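Local coordinates for protein bradyzoite surface antigen BSR4 (Toxoplasma gondii, PDB 2JKS) that is a zinc-binding surface antigen of the bradyzoite stage, a member of the SAG1-related family with two SRS domains, whose precise function is unknown, at residues S12-D17 and G31-S36; D131-V136 and T158-A163. All blocks are in the same frame, centred on the assembly; numbering follows the deposited sequence.

Contact 1: S12-D17 and G31-S36; sequences SDAKCD and GSLTLS
Ser12 and Leu33 meet between the two beta sheets of the first SRS domain. Strand 13-17 belongs to one sheet of this sandwich and strand 29-35 is an outermost strand of the other. No hydrogen bond joins the two segments, and the contact rests on van der Waals packing.

The tight part lies around the leucine methyls. The CG of Leu33 sits between its own backbone N and carbonyl carbon (chi1 55°). Its two methyls touch different parts of Ser12. CD1 of Leu33 meets CB of Ser12 at 3.9 Å, while CD2 of Leu33 lies against the backbone of Ser12, 3.8 Å from its C. The same CD2 also reaches Ala14, whose CB is 4.2 Å away. Leu35 adds one more methyl, with its CD2 4.0 Å from Ser12 CB. The Ser12 methylene is therefore touched by both leucines, while Ser12 OG hydrogen-bonds to Thr41 O. Ala14, Leu33 and Leu35 are buried, and Leu157 and Ala42 pack round them.

The outer side is looser and polar. The CB of Asp13 points away from strand 29-35, and its OD1 hydrogen-bonds to Thr43 OG1. CB of Ser32 and of Thr34 also point away, and Ser32 is exposed. Beyond Ala14 the strands no longer touch. Cys16 instead forms a disulfide with Cys155, which ties strand 13-17 to strand 152-161 of the facing sheet.

The Lys15 chain bends back on its own strand. Its NZ donates to Asp13 O at 3.0 Å, from above the carbonyl plane and 64° out of it.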
loop_
_atom_site.group_PDB
_atom_site.type_symbol
_atom_site.label_atom_id
_atom_site.label_comp_id
_atom_site.label_asym_id
_atom_site.label_seq_id
_atom_site.Cartn_x
_atom_site.Cartn_y
_atom_site.Cartn_z
ATOM N N SER A 12 12.239 -13.132 -5.802
ATOM C CA SER A 12 12.516 -12.002 -4.931
ATOM C C SER A 12 13.808 -12.158 -4.136
ATOM O O SER A 12 13.909 -11.692 -3.004
ATOM C CB SER A 12 11.262 -11.642 -4.080
ATOM O OG SER A 12 10.673 -12.832 -3.593
ATOM N N ASP A 13 14.808 -12.835 -4.730
ATOM C CA ASP A 13 16.086 -12.975 -4.075
ATOM C C ASP A 13 17.129 -12.276 -4.956
ATOM O O ASP A 13 17.190 -12.578 -6.166
ATOM C CB ASP A 13 16.409 -14.451 -3.847
ATOM C CG ASP A 13 15.355 -15.155 -3.018
ATOM O OD1 ASP A 13 14.982 -14.628 -1.924
ATOM O OD2 ASP A 13 14.862 -16.206 -3.484
ATOM N N ALA A 14 17.896 -11.352 -4.357
ATOM C CA ALA A 14 18.987 -10.637 -5.022
ATOM C C ALA A 14 20.330 -10.846 -4.359
ATOM O O ALA A 14 20.452 -10.896 -3.130
ATOM C CB ALA A 14 18.694 -9.118 -5.062
ATOM N N LYS A 15 21.356 -10.929 -5.181
ATOM C CA LYS A 15 22.696 -11.244 -4.692
ATOM C C LYS A 15 23.676 -10.241 -5.364
ATOM O O LYS A 15 23.708 -10.199 -6.567
ATOM C CB LYS A 15 23.057 -12.697 -5.106
ATOM C CG LYS A 15 22.290 -13.888 -4.445
ATOM C CD LYS A 15 20.798 -14.055 -4.963
ATOM C CE LYS A 15 20.713 -14.717 -6.350
ATOM N NZ LYS A 15 19.323 -14.629 -6.860
ATOM N N CYS A 16 24.459 -9.477 -4.592
ATOM C CA CYS A 16 25.551 -8.647 -5.146
ATOM C C CYS A 16 26.926 -9.228 -4.782
ATOM O O CYS A 16 27.192 -9.519 -3.604
ATOM C CB CYS A 16 25.523 -7.219 -4.581
ATOM S SG CYS A 16 24.026 -6.223 -4.834
ATOM N N ASP A 17 27.779 -9.350 -5.790
ATOM C CA ASP A 17 29.086 -10.014 -5.720
ATOM C C ASP A 17 30.161 -8.997 -6.159
ATOM O O ASP A 17 30.042 -8.393 -7.197
ATOM C CB ASP A 17 29.104 -11.220 -6.682
ATOM C CG ASP A 17 28.407 -12.456 -6.120
ATOM O OD1 ASP A 17 28.706 -12.889 -4.971
ATOM O OD2 ASP A 17 27.552 -13.015 -6.841
ATOM N N GLY A 31 19.126 -3.285 -10.296
ATOM C CA GLY A 31 18.119 -4.258 -10.634
ATOM C C GLY A 31 16.966 -4.029 -9.692
ATOM O O GLY A 31 17.051 -3.154 -8.841
ATOM N N SER A 32 15.883 -4.783 -9.885
ATOM C CA SER A 32 14.627 -4.545 -9.144
ATOM C C SER A 32 14.049 -5.853 -8.779
ATOM O O SER A 32 14.367 -6.847 -9.400
ATOM C CB SER A 32 13.589 -3.803 -9.984
ATOM O OG SER A 32 14.042 -2.488 -10.140
ATOM N N LEU A 33 13.182 -5.850 -7.759
ATOM C CA LEU A 33 12.245 -6.966 -7.580
ATOM C C LEU A 33 10.969 -6.405 -6.949
ATOM O O LEU A 33 10.968 -5.270 -6.484
ATOM C CB LEU A 33 12.847 -8.055 -6.735
ATOM C CG LEU A 33 13.363 -7.636 -5.383
ATOM C CD1 LEU A 33 12.237 -7.839 -4.301
ATOM C CD2 LEU A 33 14.542 -8.547 -5.084
ATOM N N THR A 34 9.889 -7.174 -6.969
ATOM C CA THR A 34 8.590 -6.684 -6.485
ATOM C C THR A 34 8.060 -7.581 -5.389
ATOM O O THR A 34 8.076 -8.816 -5.540
ATOM C CB THR A 34 7.551 -6.602 -7.656
ATOM O OG1 THR A 34 8.036 -5.666 -8.610
ATOM C CG2 THR A 34 6.138 -6.189 -7.162
ATOM N N LEU A 35 7.616 -6.983 -4.278
ATOM C CA LEU A 35 6.877 -7.734 -3.255
ATOM C C LEU A 35 5.388 -7.448 -3.380
ATOM O O LEU A 35 4.973 -6.345 -3.756
ATOM C CB LEU A 35 7.368 -7.435 -1.823
ATOM C CG LEU A 35 8.819 -7.814 -1.513
ATOM C CD1 LEU A 35 9.210 -7.304 -0.150
ATOM C CD2 LEU A 35 9.057 -9.343 -1.645
ATOM N N SER A 36 4.594 -8.479 -3.098
ATOM C CA SER A 36 3.136 -8.389 -3.157
ATOM C C SER A 36 2.519 -9.601 -2.461
ATOM O O SER A 36 3.243 -10.520 -2.063
ATOM C CB SER A 36 2.636 -8.387 -4.601
ATOM O OG SER A 36 3.169 -9.486 -5.330
#

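Contact 2: D131-V136 and T158-A163; sequences DKAFVV and TVNVEA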
loop_
_atom_site.group_PDB
_atom_site.type_symbol
_atom_site.label_atom_id
_atom_site.label_comp_id
_atom_site.label_asym_id
_atom_site.label_seq_id
_atom_site.Cartn_x
_atom_site.Cartn_y
_atom_site.Cartn_z
ATOM N N ASP A 131 0.956 2.113 -4.009
ATOM C CA ASP A 131 2.184 1.444 -4.495
ATOM C C ASP A 131 3.419 2.153 -3.966
ATOM O O ASP A 131 3.476 3.366 -4.025
ATOM C CB ASP A 131 2.199 1.368 -6.024
ATOM C CG ASP A 131 1.064 0.510 -6.581
ATOM O OD1 ASP A 131 0.630 -0.460 -5.917
ATOM O OD2 ASP A 131 0.608 0.780 -7.701
ATOM N N LYS A 132 4.372 1.389 -3.421
ATOM C CA LYS A 132 5.594 1.951 -2.874
ATOM C C LYS A 132 6.842 1.349 -3.515
ATOM O O LYS A 132 6.839 0.219 -4.024
ATOM C CB LYS A 132 5.678 1.742 -1.347
ATOM C CG LYS A 132 4.464 2.233 -0.536
ATOM C CD LYS A 132 4.402 3.769 -0.486
ATOM C CE LYS A 132 3.143 4.194 0.275
ATOM N NZ LYS A 132 3.087 5.684 0.306
ATOM N N ALA A 133 7.932 2.093 -3.413
ATOM C CA ALA A 133 9.254 1.616 -3.791
ATOM C C ALA A 133 10.307 2.125 -2.808
ATOM O O ALA A 133 10.228 3.265 -2.307
ATOM C CB ALA A 133 9.590 2.081 -5.218
ATOM N N PHE A 134 11.322 1.316 -2.574
ATOM C CA PHE A 134 12.492 1.778 -1.824
ATOM C C PHE A 134 13.723 1.198 -2.464
ATOM O O PHE A 134 13.617 0.391 -3.409
ATOM C CB PHE A 134 12.383 1.397 -0.320
ATOM C CG PHE A 134 12.443 -0.110 -0.036
ATOM C CD1 PHE A 134 13.688 -0.773 0.022
ATOM C CD2 PHE A 134 11.272 -0.836 0.193
ATOM C CE1 PHE A 134 13.774 -2.102 0.277
ATOM C CE2 PHE A 134 11.344 -2.233 0.495
ATOM C CZ PHE A 134 12.609 -2.841 0.540
ATOM N N VAL A 135 14.879 1.621 -1.952
ATOM C CA VAL A 135 16.196 1.249 -2.489
ATOM C C VAL A 135 17.087 0.844 -1.279
ATOM O O VAL A 135 17.055 1.466 -0.194
ATOM C CB VAL A 135 16.853 2.433 -3.347
ATOM C CG1 VAL A 135 18.365 2.274 -3.484
ATOM C CG2 VAL A 135 16.254 2.526 -4.754
ATOM N N VAL A 136 17.842 -0.219 -1.481
ATOM C CA VAL A 136 18.911 -0.659 -0.586
ATOM C C VAL A 136 20.066 -1.016 -1.546
ATOM O O VAL A 136 19.880 -1.124 -2.769
ATOM C CB VAL A 136 18.493 -1.881 0.354
ATOM C CG1 VAL A 136 17.382 -1.498 1.399
ATOM C CG2 VAL A 136 18.020 -3.130 -0.494
ATOM N N THR A 158 16.225 -1.800 -6.303
ATOM C CA THR A 158 14.938 -1.188 -6.097
ATOM C C THR A 158 13.904 -2.278 -5.731
ATOM O O THR A 158 13.711 -3.231 -6.477
ATOM C CB THR A 158 14.487 -0.374 -7.331
ATOM O OG1 THR A 158 15.463 0.654 -7.612
ATOM C CG2 THR A 158 13.113 0.259 -7.114
ATOM N N VAL A 159 13.222 -2.112 -4.595
ATOM C CA VAL A 159 12.139 -3.030 -4.240
ATOM C C VAL A 159 10.832 -2.257 -4.336
ATOM O O VAL A 159 10.645 -1.269 -3.639
ATOM C CB VAL A 159 12.314 -3.603 -2.814
ATOM C CG1 VAL A 159 11.113 -4.572 -2.344
ATOM C CG2 VAL A 159 13.822 -4.221 -2.602
ATOM N N ASN A 160 9.958 -2.727 -5.218
ATOM C CA ASN A 160 8.609 -2.231 -5.411
ATOM C C ASN A 160 7.735 -3.063 -4.509
ATOM O O ASN A 160 7.924 -4.271 -4.428
ATOM C CB ASN A 160 8.248 -2.419 -6.895
ATOM C CG ASN A 160 9.137 -1.579 -7.788
ATOM O OD1 ASN A 160 9.112 -0.358 -7.686
ATOM N ND2 ASN A 160 9.996 -2.224 -8.599
ATOM N N VAL A 161 6.844 -2.415 -3.774
ATOM C CA VAL A 161 5.880 -3.101 -2.931
ATOM C C VAL A 161 4.490 -2.705 -3.461
ATOM O O VAL A 161 4.151 -1.520 -3.483
ATOM C CB VAL A 161 6.034 -2.704 -1.441
ATOM C CG1 VAL A 161 5.063 -3.487 -0.590
ATOM C CG2 VAL A 161 7.544 -2.861 -0.988
ATOM N N GLU A 162 3.750 -3.690 -3.963
ATOM C CA GLU A 162 2.420 -3.425 -4.524
ATOM C C GLU A 162 1.439 -3.237 -3.390
ATOM O O GLU A 162 1.505 -3.951 -2.396
ATOM C CB GLU A 162 1.969 -4.574 -5.407
ATOM C CG GLU A 162 2.941 -4.791 -6.559
ATOM C CD GLU A 162 2.447 -5.758 -7.616
ATOM O OE1 GLU A 162 1.481 -6.497 -7.362
ATOM O OE2 GLU A 162 3.051 -5.783 -8.709
ATOM N N ALA A 163 0.527 -2.274 -3.558
ATOM C CA ALA A 163 -0.549 -2.015 -2.610
ATOM C C ALA A 163 -1.417 -3.262 -2.382
ATOM O O ALA A 163 -1.628 -4.056 -3.295
ATOM C CB ALA A 163 -1.448 -0.877 -3.180
#
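In Phe134, CG lies between the backbone N and the carbonyl carbon (chi1 67°). In Val159, CG1 is anti to the backbone N (chi1 177°) and lies 3.7 Å from Phe134 CE2. Val159 CG2 lies 3.6 Å from Phe134 CE1. The two side chains are side by side and point the same way. Val159 CB sits over one face of the Phe134 ring, offset toward the rim, in a CH-pi contact 3.7 Å from the centroid. Val161 CG2 approaches the ring obliquely, 4.1 Å from Phe134 CE2.

The two segments are arms of an antiparallel beta hairpin. Lys132 pairs with Val161 and Phe134 with Val159, each through two backbone hydrogen bonds. The shortest runs from Val161 N to Lys132 O at 2.6 Å. On the other face lie Ala133, Val135, Thr158 and Asn160. Ala133 CB meets Asn160 OD1 at 3.5 Å.

Past the last bridge, a side chain takes over. Asp131 OD1 accepts from Ala163 N at 3.0 Å, met nearly along its C-O bond. Its OD2 takes a bond from Lys180 N. Lys132 NZ hydrogen-bonds to Glu96 OE1, and Glu96 binds a zinc ion with Asp205.

Helix 91-95 packs on Phe134 through Leu91 and Leu94. Strand 132-141 is flanked by strand 53-67, and strand 152-161 by strand 29-35.

Contact 1 joins two sheets by side-chain packing. Contact 2 pairs neighbouring strands within one sheet by backbone bonds. Both share that second sheet, where strands 29-35 and 152-161 run side by side. Probable hydrogen bonds join them there, from Leu35 N to Asn160 O at 2.7 Å and from Glu162 N to Leu35 O at 2.9 Å. Contact 1 is small and buried. Contact 2 is larger and partly buried, with Phe134, Val159 and Val161 packed on one face, and small and polar side chains mixed on the other. At its far end Asp131 bonds to Lys180, in the range of the second SRS domain, and Lys132 reaches a zinc ligand.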